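Local coordinates for protein phosphatidylinositol-specific phospholipase C1 (PDB 3H4X) that belongs to the Ca2+-dependent phosphoinositide phospholipase C family and folds as a barrel of parallel strands ringed by helices, at residues A313-S318 with V335-A339; L125-K131 with F191-T197; S65-S71 with F134-R140; L153-Y158 with L185-F191. All blocks are in the same frame, centred on the assembly; numbering follows the deposited sequence.

In the fold
The four contacts lie at different places on one barrel of parallel strands. Contact 2 pairs two adjacent staves, strands 124-130 and 189-195, its centre about 6 Å from the centre of the chain. Contact 4 uses the beginning of the second stave and shares Phe191 with contact 2; its centre is about 17 Å from that of contact 2, and Leu126 N approaches Leu190 O at 2.8 Å, a probable hydrogen bond. Contact 3 joins loops that follow strands 58-64 and 124-130. It includes Ala136 of an acetyl-group pocket and meets contact 2 where Leu193 CD1 packs at 4.1 Å from Phe134 CZ. Contact 1 holds the chain's C-terminal tail, its centre about 38 Å from that of contact 3, across the molecule.

Contact 1: A313-S318 with V335-A339; sequences AAAHAS and VPRGA
Arg337 reaches across to the carbonyl of His316 with two nitrogens, NE at 2.8 Å and NH2 at 3.0 Å from His316 O, a side-on grip in which the oxygen lies near the guanidinium plane. The target is the C-prime residue of a Schellman motif that ends helix 302-314, so the C-terminal tail of the chain is fastened to the turn between this helix and barrel strand 319-322. An extended side chain, with CG trans to the backbone N (chi1 177°), gives Arg337 the length it needs. The group has further partners: NH1 binds Gly29 O and NH2 binds Tyr281 O, which should leave the guanidinium little freedom to rotate. Ser318 OG lies over one face of that group, 3.3 Å from Arg337 CZ, while accepting a hydrogen bond from Leu283 N.

The tail is tied a second time at the helix end. Gly338 N donates to Ala313 O at 2.8 Å, and His316 N meets the same oxygen from the opposite face of its carbonyl plane, one of the two bonds of the Schellman motif, the other being Ala317 N to Leu312 O. The imidazole of His316, held by Asp277, comes close to the tail, with ND1 3.6 Å from Gly338 CA. Farther out the contact is apolar and small: Ala313 CB rests 3.7 Å from Val335 CG2.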
# COMPACT_ATOMS: atom_id res chain seq x y z
N ALA A 313 11.43 13.36 2.11
CA ALA A 313 10.71 14.16 1.13
C ALA A 313 11.69 14.80 0.14
O ALA A 313 11.46 14.78 -1.07
CB ALA A 313 9.89 15.23 1.83
N ALA A 314 12.78 15.36 0.65
CA ALA A 314 13.78 15.99 -0.21
C ALA A 314 14.43 14.95 -1.12
O ALA A 314 14.86 15.27 -2.23
CB ALA A 314 14.82 16.72 0.63
N ALA A 315 14.49 13.71 -0.64
CA ALA A 315 15.02 12.60 -1.43
C ALA A 315 13.94 11.92 -2.29
O ALA A 315 14.15 10.81 -2.78
CB ALA A 315 15.70 11.59 -0.53
N HIS A 316 12.80 12.59 -2.45
CA HIS A 316 11.77 12.19 -3.41
C HIS A 316 10.87 11.02 -3.01
O HIS A 316 10.19 10.45 -3.85
CB HIS A 316 12.39 11.93 -4.79
CG HIS A 316 13.23 13.07 -5.28
ND1 HIS A 316 12.69 14.23 -5.81
CD2 HIS A 316 14.57 13.24 -5.31
CE1 HIS A 316 13.67 15.05 -6.15
NE2 HIS A 316 14.82 14.47 -5.85
N ALA A 317 10.84 10.69 -1.73
CA ALA A 317 9.88 9.71 -1.25
C ALA A 317 8.46 10.23 -1.44
O ALA A 317 8.20 11.43 -1.31
CB ALA A 317 10.12 9.39 0.21
N SER A 318 7.53 9.33 -1.75
CA SER A 318 6.10 9.63 -1.64
C SER A 318 5.61 9.30 -0.24
O SER A 318 4.74 10.00 0.29
CB SER A 318 5.29 8.81 -2.64
OG SER A 318 5.65 9.11 -3.97
N VAL A 335 3.95 16.91 3.26
CA VAL A 335 4.81 18.00 2.82
C VAL A 335 5.12 17.87 1.34
O VAL A 335 4.87 16.82 0.74
CB VAL A 335 6.13 18.05 3.62
CG1 VAL A 335 5.85 18.29 5.10
CG2 VAL A 335 6.93 16.77 3.42
N PRO A 336 5.66 18.93 0.72
CA PRO A 336 6.00 18.83 -0.69
C PRO A 336 7.10 17.80 -0.94
O PRO A 336 8.05 17.69 -0.16
CB PRO A 336 6.48 20.24 -1.05
CG PRO A 336 5.84 21.12 -0.03
CD PRO A 336 5.83 20.31 1.23
N ARG A 337 6.94 17.05 -2.02
CA ARG A 337 7.91 16.05 -2.43
C ARG A 337 8.99 16.69 -3.31
O ARG A 337 8.68 17.40 -4.26
CB ARG A 337 7.20 14.95 -3.22
CG ARG A 337 8.09 13.86 -3.78
CD ARG A 337 7.29 12.95 -4.69
NE ARG A 337 8.02 11.74 -5.03
CZ ARG A 337 7.62 10.84 -5.93
NH1 ARG A 337 6.50 11.03 -6.61
NH2 ARG A 337 8.35 9.76 -6.15
N GLY A 338 10.25 16.42 -2.99
CA GLY A 338 11.36 16.91 -3.80
C GLY A 338 11.64 18.39 -3.63
O GLY A 338 11.89 19.10 -4.61
N ALA A 339 11.59 18.85 -2.39
CA ALA A 339 11.91 20.24 -2.06
C ALA A 339 10.73 21.15 -2.35
O ALA A 339 9.91 21.41 -1.47
CB ALA A 339 13.14 20.69 -2.83

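Contact 2: L125-K131 with F191-T197; sequences LLKIEMK and FELIPGT. With EOH (ethanol), chain T.
Two neighbouring parallel strands, 124-130 and 189-195, meet here as staves of the barrel, with their short segments inclined by 21°. The register runs from Leu126 beside Phe191 to Met130 beside Pro195. Four backbone bonds hold it, among them Ile128 N to Glu192 O at 2.7 Å and Ile194 N to Ile128 O at 3.0 Å.

On the face carrying Lys127 and Glu192 the two side chains run alongside each other, both extended, and Lys127 CG lies 3.3 Å from Glu192 OE1, a buried oxygen with no polar partner in the model. Lys127 NZ instead bonds an ethanol, probably from the crystallisation liquor, and forms a salt bridge with Asp260. At the C-terminal ends of the strands, Glu129 OE2 takes Thr197 N at 3.1 Å and, from the opposite face of the carboxylate plane, Lys131 NZ at 2.8 Å in a salt bridge. The same ammonium reaches Thr197 OG1 at 2.9 Å, giving a small network.

The other face is apolar: Leu126 CD2 covers the rim of one Phe191 ring face, and Met130 CG touches Leu193 CD2 at 3.6 Å. Met130, Leu193 and Pro195 pack there against helix 209-222, while strands 58-64 and 232-236 flank the pair within the barrel.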
# COMPACT_ATOMS: atom_id res chain seq x y z
N LEU A 125 -3.72 4.96 1.60
CA LEU A 125 -3.14 3.84 0.87
C LEU A 125 -3.04 2.65 1.80
O LEU A 125 -2.41 2.72 2.86
CB LEU A 125 -1.76 4.21 0.34
CG LEU A 125 -0.99 3.11 -0.40
CD1 LEU A 125 -1.76 2.60 -1.60
CD2 LEU A 125 0.40 3.59 -0.81
N LEU A 126 -3.69 1.55 1.41
CA LEU A 126 -3.54 0.28 2.11
C LEU A 126 -2.45 -0.50 1.40
O LEU A 126 -2.63 -0.93 0.25
CB LEU A 126 -4.83 -0.53 2.07
CG LEU A 126 -6.00 0.00 2.88
CD1 LEU A 126 -5.53 0.46 4.25
CD2 LEU A 126 -6.65 1.14 2.13
N LYS A 127 -1.33 -0.66 2.07
CA LYS A 127 -0.24 -1.44 1.53
C LYS A 127 -0.43 -2.87 1.98
O LYS A 127 -0.48 -3.15 3.17
CB LYS A 127 1.09 -0.91 2.02
CG LYS A 127 2.26 -1.79 1.66
CD LYS A 127 3.57 -1.19 2.12
CE LYS A 127 4.68 -2.21 2.07
NZ LYS A 127 6.00 -1.59 2.39
N ILE A 128 -0.55 -3.76 1.01
CA ILE A 128 -0.80 -5.16 1.30
C ILE A 128 0.43 -5.97 0.94
O ILE A 128 0.85 -6.01 -0.22
CB ILE A 128 -1.96 -5.68 0.45
CG1 ILE A 128 -3.18 -4.76 0.57
CG2 ILE A 128 -2.25 -7.14 0.77
CD1 ILE A 128 -3.74 -4.65 1.95
N GLU A 129 1.03 -6.61 1.94
CA GLU A 129 2.04 -7.62 1.67
C GLU A 129 1.35 -8.97 1.61
O GLU A 129 0.75 -9.42 2.59
CB GLU A 129 3.13 -7.63 2.74
CG GLU A 129 4.17 -8.73 2.48
CD GLU A 129 5.30 -8.76 3.50
OE1 GLU A 129 5.69 -7.70 4.02
OE2 GLU A 129 5.82 -9.87 3.76
N MET A 130 1.41 -9.60 0.45
CA MET A 130 0.86 -10.94 0.28
C MET A 130 1.92 -11.91 0.78
O MET A 130 2.79 -12.35 0.01
CB MET A 130 0.53 -11.20 -1.19
CG MET A 130 -0.49 -10.23 -1.78
SD MET A 130 -2.08 -10.26 -0.94
CE MET A 130 -2.22 -12.02 -0.64
N LYS A 131 1.86 -12.22 2.07
CA LYS A 131 2.93 -12.97 2.74
C LYS A 131 3.36 -14.20 1.96
O LYS A 131 4.56 -14.46 1.78
CB LYS A 131 2.48 -13.39 4.15
CG LYS A 131 2.24 -12.26 5.12
CD LYS A 131 3.45 -11.37 5.29
CE LYS A 131 4.62 -12.13 5.87
NZ LYS A 131 5.72 -11.19 6.25
N PHE A 191 -4.85 0.88 -3.06
CA PHE A 191 -4.19 -0.33 -2.60
C PHE A 191 -2.87 -0.52 -3.34
O PHE A 191 -2.80 -0.32 -4.55
CB PHE A 191 -5.08 -1.55 -2.85
CG PHE A 191 -6.28 -1.61 -1.95
CD1 PHE A 191 -6.25 -2.35 -0.78
CD2 PHE A 191 -7.44 -0.93 -2.28
CE1 PHE A 191 -7.35 -2.40 0.05
CE2 PHE A 191 -8.54 -0.97 -1.44
CZ PHE A 191 -8.49 -1.71 -0.28
N GLU A 192 -1.85 -0.92 -2.59
CA GLU A 192 -0.54 -1.30 -3.12
C GLU A 192 -0.30 -2.76 -2.76
O GLU A 192 -0.60 -3.18 -1.65
CB GLU A 192 0.56 -0.44 -2.47
CG GLU A 192 1.98 -0.91 -2.78
CD GLU A 192 3.03 -0.39 -1.81
OE1 GLU A 192 2.70 0.36 -0.86
OE2 GLU A 192 4.21 -0.75 -2.00
N LEU A 193 0.22 -3.54 -3.70
CA LEU A 193 0.58 -4.93 -3.43
C LEU A 193 2.09 -5.13 -3.52
O LEU A 193 2.71 -4.69 -4.49
CB LEU A 193 -0.08 -5.85 -4.45
CG LEU A 193 -1.56 -6.16 -4.26
CD1 LEU A 193 -2.19 -6.67 -5.54
CD2 LEU A 193 -1.75 -7.17 -3.14
N ILE A 194 2.68 -5.80 -2.53
CA ILE A 194 4.05 -6.29 -2.66
C ILE A 194 4.10 -7.79 -2.37
O ILE A 194 3.24 -8.32 -1.67
CB ILE A 194 5.06 -5.57 -1.73
CG1 ILE A 194 4.70 -5.75 -0.25
CG2 ILE A 194 5.20 -4.10 -2.11
CD1 ILE A 194 5.87 -5.48 0.69
N PRO A 195 5.11 -8.47 -2.94
CA PRO A 195 5.32 -9.87 -2.62
C PRO A 195 5.74 -10.03 -1.16
O PRO A 195 6.26 -9.09 -0.55
CB PRO A 195 6.47 -10.29 -3.55
CG PRO A 195 6.55 -9.23 -4.59
CD PRO A 195 6.09 -7.97 -3.92
N GLY A 196 5.52 -11.22 -0.62
CA GLY A 196 5.73 -11.45 0.80
C GLY A 196 6.99 -12.22 1.14
O GLY A 196 7.63 -12.82 0.27
N THR A 197 7.35 -12.20 2.42
CA THR A 197 8.56 -12.86 2.88
C THR A 197 8.53 -14.38 2.69
O THR A 197 9.57 -15.00 2.47
CB THR A 197 8.84 -12.54 4.36
OG1 THR A 197 7.71 -12.92 5.15
CG2 THR A 197 9.11 -11.06 4.54
C1 EOH T . 8.22 -3.84 2.75
C2 EOH T . 9.26 -4.90 3.09
O EOH T . 7.45 -3.45 3.87

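Contact 3: S65-S71 with F134-R140; sequences SNALGRS and FNAKGGR. With EOH (ethanol), chain H.
Arg140 plugs its guanidinium into the curve of loop 65-71, where backbone carbonyls meet it. Its own segment, the loop after strand 124-130, turns back on itself as a G1 beta bulge, with Gly139 and Arg140 both facing Asn135. The loop that receives it follows the neighbouring barrel strand, 58-64, so the contact ties together two adjacent loops at that end of the barrel.

The close-fitting part centres on Ser65 O. Arg140 NE lies 2.8 Å and NH1 3.0 Å from this oxygen, both on the same face of its carbonyl plane, in a side-on grip by one guanidinium edge. A bend in the side chain at the CG-CD bond (chi3 -73°) turns the head group into the loop. Gly69 O accepts two weak hydrogen bonds, from NH1 and from NH2, the latter at 2.9 Å, while Ser71 O sits 3.3 Å above one guanidinium face. Several carbonyl oxygens gathered round the cation in this way should stabilise its charge. Next to it, Ser65 CB packs on Asn135 CB at 3.8 Å, and Ser65 OG bonds Gly133 O.

The outer side is looser and more exposed. Gly69 and Arg70 lie at the surface, an ethanol donates to Ala67 O at 2.7 Å, and a glycerol bonds Arg140 NH2 and Gly138 O; both molecules probably come from the crystallisation liquor. Asn66, likewise exposed, crosses the Asn135 side chain at a slant, the amide planes 31° apart, and its ND2 donates to Phe134 O at 3.0 Å.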
# COMPACT_ATOMS: atom_id res chain seq x y z
N SER A 65 -2.85 -16.07 1.65
CA SER A 65 -3.79 -16.67 0.70
C SER A 65 -3.73 -18.18 0.65
O SER A 65 -4.63 -18.82 0.11
CB SER A 65 -3.53 -16.16 -0.72
OG SER A 65 -3.37 -14.77 -0.80
N ASN A 66 -2.65 -18.76 1.17
CA ASN A 66 -2.41 -20.19 1.02
C ASN A 66 -2.57 -20.99 2.31
O ASN A 66 -2.17 -22.16 2.39
CB ASN A 66 -1.05 -20.44 0.37
CG ASN A 66 -1.06 -20.15 -1.12
OD1 ASN A 66 -1.63 -20.92 -1.90
ND2 ASN A 66 -0.47 -19.03 -1.52
N ALA A 67 -3.16 -20.36 3.32
CA ALA A 67 -3.58 -21.11 4.49
C ALA A 67 -4.77 -21.98 4.10
O ALA A 67 -5.36 -21.79 3.03
CB ALA A 67 -3.96 -20.16 5.62
N LEU A 68 -5.12 -22.93 4.95
CA LEU A 68 -6.20 -23.86 4.64
C LEU A 68 -7.56 -23.20 4.83
O LEU A 68 -7.71 -22.26 5.61
CB LEU A 68 -6.09 -25.12 5.50
CG LEU A 68 -4.79 -25.92 5.36
CD1 LEU A 68 -4.85 -27.18 6.20
CD2 LEU A 68 -4.53 -26.26 3.90
N GLY A 69 -8.56 -23.69 4.10
CA GLY A 69 -9.92 -23.20 4.24
C GLY A 69 -10.15 -21.86 3.59
O GLY A 69 -9.27 -21.33 2.91
N ARG A 70 -11.33 -21.30 3.80
CA ARG A 70 -11.72 -20.04 3.19
C ARG A 70 -11.09 -18.84 3.89
O ARG A 70 -10.60 -18.95 5.02
CB ARG A 70 -13.24 -19.91 3.16
CG ARG A 70 -13.94 -21.03 2.40
CD ARG A 70 -15.44 -20.77 2.26
NE ARG A 70 -15.73 -19.60 1.44
CZ ARG A 70 -15.76 -19.59 0.11
NH1 ARG A 70 -15.50 -20.70 -0.56
NH2 ARG A 70 -16.04 -18.48 -0.54
N SER A 71 -11.11 -17.71 3.20
CA SER A 71 -10.69 -16.40 3.72
C SER A 71 -9.22 -16.08 3.47
O SER A 71 -8.37 -16.97 3.41
CB SER A 71 -11.03 -16.26 5.21
OG SER A 71 -10.00 -16.79 6.04
N PHE A 134 -0.33 -15.19 -3.99
CA PHE A 134 -1.72 -15.49 -4.29
C PHE A 134 -1.98 -17.00 -4.29
O PHE A 134 -1.05 -17.81 -4.22
CB PHE A 134 -2.12 -14.90 -5.65
CG PHE A 134 -2.37 -13.42 -5.62
CD1 PHE A 134 -3.52 -12.91 -5.05
CD2 PHE A 134 -1.45 -12.54 -6.18
CE1 PHE A 134 -3.75 -11.54 -5.03
CE2 PHE A 134 -1.68 -11.17 -6.15
CZ PHE A 134 -2.83 -10.68 -5.58
N ASN A 135 -3.26 -17.35 -4.38
CA ASN A 135 -3.68 -18.73 -4.42
C ASN A 135 -4.85 -18.87 -5.39
O ASN A 135 -5.98 -19.14 -4.99
CB ASN A 135 -4.09 -19.19 -3.02
CG ASN A 135 -4.51 -20.65 -2.98
OD1 ASN A 135 -4.33 -21.39 -3.95
ND2 ASN A 135 -5.06 -21.06 -1.85
N ALA A 136 -4.57 -18.65 -6.67
CA ALA A 136 -5.61 -18.70 -7.69
C ALA A 136 -6.33 -20.04 -7.69
O ALA A 136 -7.55 -20.10 -7.82
CB ALA A 136 -5.01 -18.41 -9.06
N LYS A 137 -5.57 -21.12 -7.54
CA LYS A 137 -6.14 -22.46 -7.57
C LYS A 137 -7.15 -22.67 -6.45
O LYS A 137 -8.09 -23.46 -6.58
CB LYS A 137 -5.03 -23.52 -7.48
CG LYS A 137 -4.00 -23.43 -8.59
CD LYS A 137 -4.61 -23.70 -9.95
CE LYS A 137 -3.55 -23.72 -11.04
NZ LYS A 137 -4.11 -24.09 -12.37
N GLY A 138 -6.95 -21.96 -5.34
CA GLY A 138 -7.84 -22.08 -4.18
C GLY A 138 -8.89 -20.98 -4.10
O GLY A 138 -9.50 -20.78 -3.06
N GLY A 139 -9.09 -20.27 -5.21
CA GLY A 139 -10.10 -19.23 -5.27
C GLY A 139 -9.68 -17.91 -4.63
O GLY A 139 -10.53 -17.09 -4.29
N ARG A 140 -8.38 -17.72 -4.47
CA ARG A 140 -7.85 -16.49 -3.90
C ARG A 140 -6.72 -15.94 -4.76
O ARG A 140 -5.59 -15.73 -4.29
CB ARG A 140 -7.40 -16.70 -2.45
CG ARG A 140 -8.56 -16.96 -1.51
CD ARG A 140 -8.13 -16.92 -0.06
NE ARG A 140 -7.35 -18.08 0.35
CZ ARG A 140 -7.88 -19.24 0.75
NH1 ARG A 140 -7.09 -20.24 1.13
NH2 ARG A 140 -9.19 -19.40 0.75
C1 EOH H . -5.58 -23.18 0.03
C2 EOH H . -6.37 -23.61 -1.20
O EOH H . -6.20 -23.61 1.22

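Contact 4: L153-Y158 with L185-F191; sequences LGDAVY and LAGKFLF
A single backbone bridge, Val157 with Phe189, joins the turn after helix 142-153 to the start of strand 189-195. It is made by two bonds: Phe189 N to Ala156 O at 2.8 Å and Tyr158 N to Phe189 O at 2.9 Å. Lys188 runs back past Ala156, its chain bent at chi2 (-68°) and then extended, so that NZ reaches Asp155 O at 2.8 Å. One water links this ammonium to Val157 O, and a second connects Tyr158 O with Phe191 N.

The bridge lies where the segment leading from one helix of the barrel's outer layer meets the beginning of a barrel strand, and apolar side chains fill the angle between them. Leu153 CD1 comes to the edge of the Phe191 ring, 3.7 Å from CZ, and also approaches Phe189, whose side chain crosses that of Leu153 at about a right angle. Helix 104-117 contributes Met111 against Phe189, and the Phe189 ring meets that of His121.

Farther along, Leu185 CD2 stands over one face of Tyr158, 4.0 Å from the ring centroid, in a CH-pi contact. Leu190 runs alongside the tyrosine, its CD2 3.9 Å from Tyr158 CD2.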
# COMPACT_ATOMS: atom_id res chain seq x y z
N LEU A 153 -16.01 -2.13 -0.93
CA LEU A 153 -15.68 -0.70 -0.98
C LEU A 153 -16.22 0.03 -2.21
O LEU A 153 -16.37 1.26 -2.19
CB LEU A 153 -14.17 -0.49 -0.91
CG LEU A 153 -13.53 -0.85 0.43
CD1 LEU A 153 -12.02 -0.68 0.35
CD2 LEU A 153 -14.12 0.02 1.53
N GLY A 154 -16.49 -0.70 -3.28
CA GLY A 154 -17.06 -0.12 -4.49
C GLY A 154 -16.39 1.17 -4.92
O GLY A 154 -15.18 1.20 -5.18
N ASP A 155 -17.18 2.24 -4.99
CA ASP A 155 -16.75 3.51 -5.57
C ASP A 155 -15.70 4.25 -4.74
O ASP A 155 -15.18 5.27 -5.18
CB ASP A 155 -17.96 4.42 -5.81
CG ASP A 155 -18.61 4.91 -4.52
OD1 ASP A 155 -18.17 4.51 -3.42
OD2 ASP A 155 -19.58 5.71 -4.61
N ALA A 156 -15.40 3.75 -3.55
CA ALA A 156 -14.42 4.40 -2.69
C ALA A 156 -12.98 4.11 -3.12
O ALA A 156 -12.05 4.74 -2.61
CB ALA A 156 -14.63 3.98 -1.25
N VAL A 157 -12.80 3.19 -4.05
CA VAL A 157 -11.46 2.81 -4.50
C VAL A 157 -11.01 3.62 -5.70
O VAL A 157 -11.77 3.82 -6.65
CB VAL A 157 -11.39 1.31 -4.85
CG1 VAL A 157 -9.98 0.92 -5.29
CG2 VAL A 157 -11.83 0.48 -3.66
N TYR A 158 -9.77 4.10 -5.66
CA TYR A 158 -9.13 4.67 -6.84
C TYR A 158 -8.09 3.65 -7.29
O TYR A 158 -7.11 3.41 -6.59
CB TYR A 158 -8.46 6.00 -6.51
CG TYR A 158 -7.95 6.73 -7.73
CD1 TYR A 158 -8.79 7.56 -8.48
CD2 TYR A 158 -6.64 6.60 -8.15
CE1 TYR A 158 -8.32 8.24 -9.60
CE2 TYR A 158 -6.16 7.26 -9.27
CZ TYR A 158 -7.01 8.08 -9.99
OH TYR A 158 -6.53 8.74 -11.10
N LEU A 185 -8.80 13.41 -4.35
CA LEU A 185 -8.78 12.05 -3.83
C LEU A 185 -9.40 11.92 -2.44
O LEU A 185 -9.31 10.87 -1.81
CB LEU A 185 -7.35 11.51 -3.84
CG LEU A 185 -6.83 11.18 -5.24
CD1 LEU A 185 -5.31 11.10 -5.25
CD2 LEU A 185 -7.45 9.88 -5.75
N ALA A 186 -10.05 12.98 -1.97
CA ALA A 186 -10.77 12.92 -0.71
C ALA A 186 -11.79 11.79 -0.76
O ALA A 186 -12.46 11.59 -1.77
CB ALA A 186 -11.47 14.25 -0.43
N GLY A 187 -11.89 11.04 0.32
CA GLY A 187 -12.83 9.94 0.40
C GLY A 187 -12.45 8.71 -0.40
O GLY A 187 -13.30 7.87 -0.69
N LYS A 188 -11.17 8.58 -0.76
CA LYS A 188 -10.70 7.43 -1.53
C LYS A 188 -9.72 6.55 -0.77
O LYS A 188 -8.94 7.02 0.06
CB LYS A 188 -10.05 7.87 -2.84
CG LYS A 188 -10.98 8.63 -3.77
CD LYS A 188 -12.08 7.75 -4.34
CE LYS A 188 -13.04 8.57 -5.18
NZ LYS A 188 -14.09 7.73 -5.82
N PHE A 189 -9.78 5.26 -1.09
CA PHE A 189 -8.75 4.31 -0.70
C PHE A 189 -8.00 3.88 -1.95
O PHE A 189 -8.58 3.73 -3.02
CB PHE A 189 -9.38 3.06 -0.08
CG PHE A 189 -10.07 3.31 1.22
CD1 PHE A 189 -9.35 3.65 2.36
CD2 PHE A 189 -11.44 3.17 1.32
CE1 PHE A 189 -10.00 3.86 3.57
CE2 PHE A 189 -12.09 3.38 2.53
CZ PHE A 189 -11.37 3.73 3.65
N LEU A 190 -6.70 3.66 -1.78
CA LEU A 190 -5.89 3.06 -2.81
C LEU A 190 -5.24 1.82 -2.21
O LEU A 190 -5.09 1.73 -0.98
CB LEU A 190 -4.83 4.04 -3.32
CG LEU A 190 -5.38 5.31 -3.98
CD1 LEU A 190 -5.67 6.40 -2.95
CD2 LEU A 190 -4.42 5.83 -5.03
N PHE A 191 -4.85 0.88 -3.06
CA PHE A 191 -4.19 -0.33 -2.60
C PHE A 191 -2.87 -0.52 -3.34
O PHE A 191 -2.80 -0.32 -4.55
CB PHE A 191 -5.08 -1.55 -2.85
CG PHE A 191 -6.28 -1.61 -1.95
CD1 PHE A 191 -6.25 -2.35 -0.78
CD2 PHE A 191 -7.44 -0.93 -2.28
CE1 PHE A 191 -7.35 -2.40 0.05
CE2 PHE A 191 -8.54 -0.97 -1.44
CZ PHE A 191 -8.49 -1.71 -0.28
O HOH W 1 -12.31 6.47 -7.66
O HOH W 2 -5.86 1.10 -5.68